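Local coordinates for agmatinase (Deinococcus radiodurans, PDB 1WOH), which probably hydrolyses agmatine to putrescine and urea, as a manganese-dependent member of the arginase (ureohydrolase) family, at residues 97-101 with 125-130. Sequence-based numbering, arbitrary orientation.
Sequences HDRIT and YPLLRA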
ATOM      1  N   HIS A  97      23.550  -8.721 -21.709  1.00 13.65           N
ATOM      2  CA  HIS A  97      24.009 -10.099 -21.551  1.00 14.42           C
ATOM      3  C   HIS A  97      25.535 -10.184 -21.501  1.00 13.79           C
ATOM      4  O   HIS A  97      26.104 -10.870 -20.653  1.00 13.38           O
ATOM      5  CB  HIS A  97      23.505 -10.971 -22.706  1.00 15.00           C
ATOM      6  CG  HIS A  97      22.016 -11.137 -22.741  1.00 13.22           C
ATOM      7  ND1 HIS A  97      21.354 -11.664 -23.829  1.00 15.45           N
ATOM      8  CD2 HIS A  97      21.061 -10.854 -21.821  1.00 16.45           C
ATOM      9  CE1 HIS A  97      20.057 -11.697 -23.579  1.00 16.71           C
ATOM     10  NE2 HIS A  97      19.851 -11.213 -22.367  1.00 13.39           N
ATOM     11  N   ASP A  98      26.200  -9.493 -22.420  1.00 14.33           N
ATOM     12  CA  ASP A  98      27.652  -9.539 -22.452  1.00 15.81           C
ATOM     13  C   ASP A  98      28.254  -8.966 -21.179  1.00 15.03           C
ATOM     14  O   ASP A  98      29.229  -9.498 -20.659  1.00 15.72           O
ATOM     15  CB  ASP A  98      28.186  -8.799 -23.683  1.00 17.26           C
ATOM     16  CG  ASP A  98      27.797  -9.486 -24.986  1.00 20.07           C
ATOM     17  OD1 ASP A  98      27.461 -10.691 -24.951  1.00 21.04           O
ATOM     18  OD2 ASP A  98      27.838  -8.830 -26.048  1.00 23.05           O
ATOM     19  N   ARG A  99      27.668  -7.895 -20.662  1.00 15.58           N
ATOM     20  CA  ARG A  99      28.187  -7.297 -19.439  1.00 14.10           C
ATOM     21  C   ARG A  99      27.982  -8.204 -18.232  1.00 13.95           C
ATOM     22  O   ARG A  99      28.839  -8.271 -17.347  1.00 14.34           O
ATOM     23  CB  ARG A  99      27.548  -5.935 -19.197  1.00 17.33           C
ATOM     24  CG  ARG A  99      28.054  -4.887 -20.164  1.00 19.14           C
ATOM     25  CD  ARG A  99      27.732  -3.497 -19.692  1.00 20.05           C
ATOM     26  NE  ARG A  99      28.069  -2.498 -20.701  1.00 20.58           N
ATOM     27  CZ  ARG A  99      27.539  -1.282 -20.731  1.00 20.65           C
ATOM     28  NH1 ARG A  99      26.656  -0.929 -19.806  1.00 19.26           N
ATOM     29  NH2 ARG A  99      27.876  -0.430 -21.686  1.00 19.21           N
ATOM     30  N   ILE A 100      26.853  -8.904 -18.202  1.00 14.08           N
ATOM     31  CA  ILE A 100      26.545  -9.822 -17.108  1.00 14.31           C
ATOM     32  C   ILE A 100      27.532 -10.994 -17.098  1.00 14.66           C
ATOM     33  O   ILE A 100      28.054 -11.374 -16.048  1.00 15.27           O
ATOM     34  CB  ILE A 100      25.101 -10.362 -17.239  1.00 14.20           C
ATOM     35  CG1 ILE A 100      24.109  -9.208 -17.050  1.00 13.51           C
ATOM     36  CG2 ILE A 100      24.846 -11.452 -16.207  1.00 12.86           C
ATOM     37  CD1 ILE A 100      22.684  -9.531 -17.463  1.00 13.77           C
ATOM     38  N   THR A 101      27.787 -11.564 -18.273  1.00 15.20           N
ATOM     39  CA  THR A 101      28.723 -12.677 -18.383  1.00 16.15           C
ATOM     40  C   THR A 101      30.138 -12.267 -17.980  1.00 17.29           C
ATOM     41  O   THR A 101      30.832 -13.005 -17.271  1.00 18.45           O
ATOM     42  CB  THR A 101      28.774 -13.230 -19.820  1.00 16.25           C
ATOM     43  OG1 THR A 101      27.475 -13.710 -20.192  1.00 15.47           O
ATOM     44  CG2 THR A 101      29.788 -14.377 -19.915  1.00 15.26           C
ATOM     45  N   TYR A 125      20.794 -17.010 -18.052  1.00 10.09           N
ATOM     46  CA  TYR A 125      21.508 -17.356 -19.275  1.00 12.05           C
ATOM     47  C   TYR A 125      22.907 -16.732 -19.307  1.00 11.92           C
ATOM     48  O   TYR A 125      23.903 -17.455 -19.354  1.00 11.87           O
ATOM     49  CB  TYR A 125      20.687 -16.951 -20.510  1.00 13.35           C
ATOM     50  CG  TYR A 125      21.484 -16.899 -21.800  1.00 13.13           C
ATOM     51  CD1 TYR A 125      22.384 -17.913 -22.130  1.00 16.87           C
ATOM     52  CD2 TYR A 125      21.340 -15.828 -22.685  1.00 17.14           C
ATOM     53  CE1 TYR A 125      23.130 -17.863 -23.314  1.00 15.91           C
ATOM     54  CE2 TYR A 125      22.080 -15.767 -23.877  1.00 14.94           C
ATOM     55  CZ  TYR A 125      22.972 -16.786 -24.180  1.00 18.79           C
ATOM     56  OH  TYR A 125      23.722 -16.727 -25.337  1.00 18.09           O
ATOM     57  N   PRO A 126      23.011 -15.389 -19.271  1.00 12.33           N
ATOM     58  CA  PRO A 126      24.352 -14.797 -19.301  1.00 12.78           C
ATOM     59  C   PRO A 126      25.217 -15.164 -18.098  1.00 13.70           C
ATOM     60  O   PRO A 126      26.443 -15.220 -18.200  1.00 13.56           O
ATOM     61  CB  PRO A 126      24.075 -13.296 -19.416  1.00 13.86           C
ATOM     62  CG  PRO A 126      22.714 -13.135 -18.809  1.00 12.79           C
ATOM     63  CD  PRO A 126      21.971 -14.345 -19.327  1.00 12.71           C
ATOM     64  N   LEU A 127      24.577 -15.417 -16.959  1.00 13.37           N
ATOM     65  CA  LEU A 127      25.298 -15.820 -15.754  1.00 14.29           C
ATOM     66  C   LEU A 127      25.962 -17.171 -16.032  1.00 14.25           C
ATOM     67  O   LEU A 127      27.158 -17.361 -15.790  1.00 15.05           O
ATOM     68  CB  LEU A 127      24.316 -15.971 -14.585  1.00 12.64           C
ATOM     69  CG  LEU A 127      24.294 -14.998 -13.406  1.00 18.36           C
ATOM     70  CD1 LEU A 127      24.941 -13.682 -13.751  1.00 14.56           C
ATOM     71  CD2 LEU A 127      22.842 -14.815 -12.961  1.00 11.12           C
ATOM     72  N   LEU A 128      25.178 -18.112 -16.547  1.00 13.20           N
ATOM     73  CA  LEU A 128      25.695 -19.444 -16.835  1.00 13.30           C
ATOM     74  C   LEU A 128      26.820 -19.457 -17.861  1.00 14.11           C
ATOM     75  O   LEU A 128      27.700 -20.314 -17.794  1.00 14.45           O
ATOM     76  CB  LEU A 128      24.558 -20.371 -17.276  1.00 11.34           C
ATOM     77  CG  LEU A 128      23.714 -20.897 -16.108  1.00 10.57           C
ATOM     78  CD1 LEU A 128      22.443 -21.573 -16.611  1.00 13.48           C
ATOM     79  CD2 LEU A 128      24.570 -21.884 -15.297  1.00 13.10           C
ATOM     80  N   ARG A 129      26.816 -18.508 -18.796  1.00 14.45           N
ATOM     81  CA  ARG A 129      27.879 -18.479 -19.796  1.00 14.50           C
ATOM     82  C   ARG A 129      29.249 -18.342 -19.140  1.00 16.02           C
ATOM     83  O   ARG A 129      30.272 -18.678 -19.741  1.00 16.73           O
ATOM     84  CB  ARG A 129      27.675 -17.330 -20.790  1.00 15.11           C
ATOM     85  CG  ARG A 129      26.465 -17.487 -21.695  1.00 14.10           C
ATOM     86  CD  ARG A 129      26.534 -16.553 -22.912  1.00 15.31           C
ATOM     87  NE  ARG A 129      26.615 -15.142 -22.548  1.00 17.12           N
ATOM     88  CZ  ARG A 129      26.493 -14.141 -23.417  1.00 18.10           C
ATOM     89  NH1 ARG A 129      26.284 -14.400 -24.704  1.00 18.51           N
ATOM     90  NH2 ARG A 129      26.580 -12.884 -23.009  1.00 17.15           N
ATOM     91  N   ALA A 130      29.272 -17.855 -17.903  1.00 16.15           N
ATOM     92  CA  ALA A 130      30.531 -17.680 -17.192  1.00 15.60           C
ATOM     93  C   ALA A 130      31.071 -18.987 -16.616  1.00 17.18           C
ATOM     94  O   ALA A 130      32.149 -19.005 -16.022  1.00 18.06           O
ATOM     95  CB  ALA A 130      30.362 -16.657 -16.082  1.00 15.14           C
TER
HETATM   96  O   HOH W   1      25.658 -12.027 -26.318  1.00 20.02           O
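One threonine hydroxyl can organise the polar side of a helix-helix contact, as residues 97-101 and 125-130 illustrate: Thr-101 is buried, while the charged pair beside it is more exposed. Its OG1 donates to the carbonyl O of Pro-126 at 2.7 Å and accepts from two nitrogens of Arg-129, NE at 2.9 Å and NH2 at 3.1 Å, so one small side chain uses both its donor and its acceptor capacity. The Pro-126 carbonyl also receives a weak bond from the backbone N of Arg-129 (3.4 Å). The Arg-129 side chain bends at chi3 (-59°, m), and its guanidinium, whose edge faces Thr-101 OG1, also meets Asp-98 in a salt bridge, NH2 to OD1 at 3.1 Å. A water reinforces this pair, donating to Asp-98 OD1 (2.6 Å) and accepting from Arg-129 NH1 (2.9 Å), so that all three guanidinium nitrogens are engaged. On the other side of Pro-126 the packing is apolar: Ile-100 CG2 touches Pro-126 CG (3.8 Å) and Leu-127 CD1 (3.3 Å). Separately, the edge of Tyr-125 points to the face of the His-97 ring, a T-shaped pair with centroids 5.7 Å apart. The side chain of Leu-127 is about 8 Å from that of His-121, a manganese ligand of this enzyme, though no metal is bound to this chain in the model. The contact joins helices 93-108 and 124-128, which precede and follow strand 114-118 of the parallel sheet of the arginase fold. Leu-127 and Leu-128 pack on Tyr-225 of strand 223-229, while Tyr-125 and Leu-128 lean on helix 162-169.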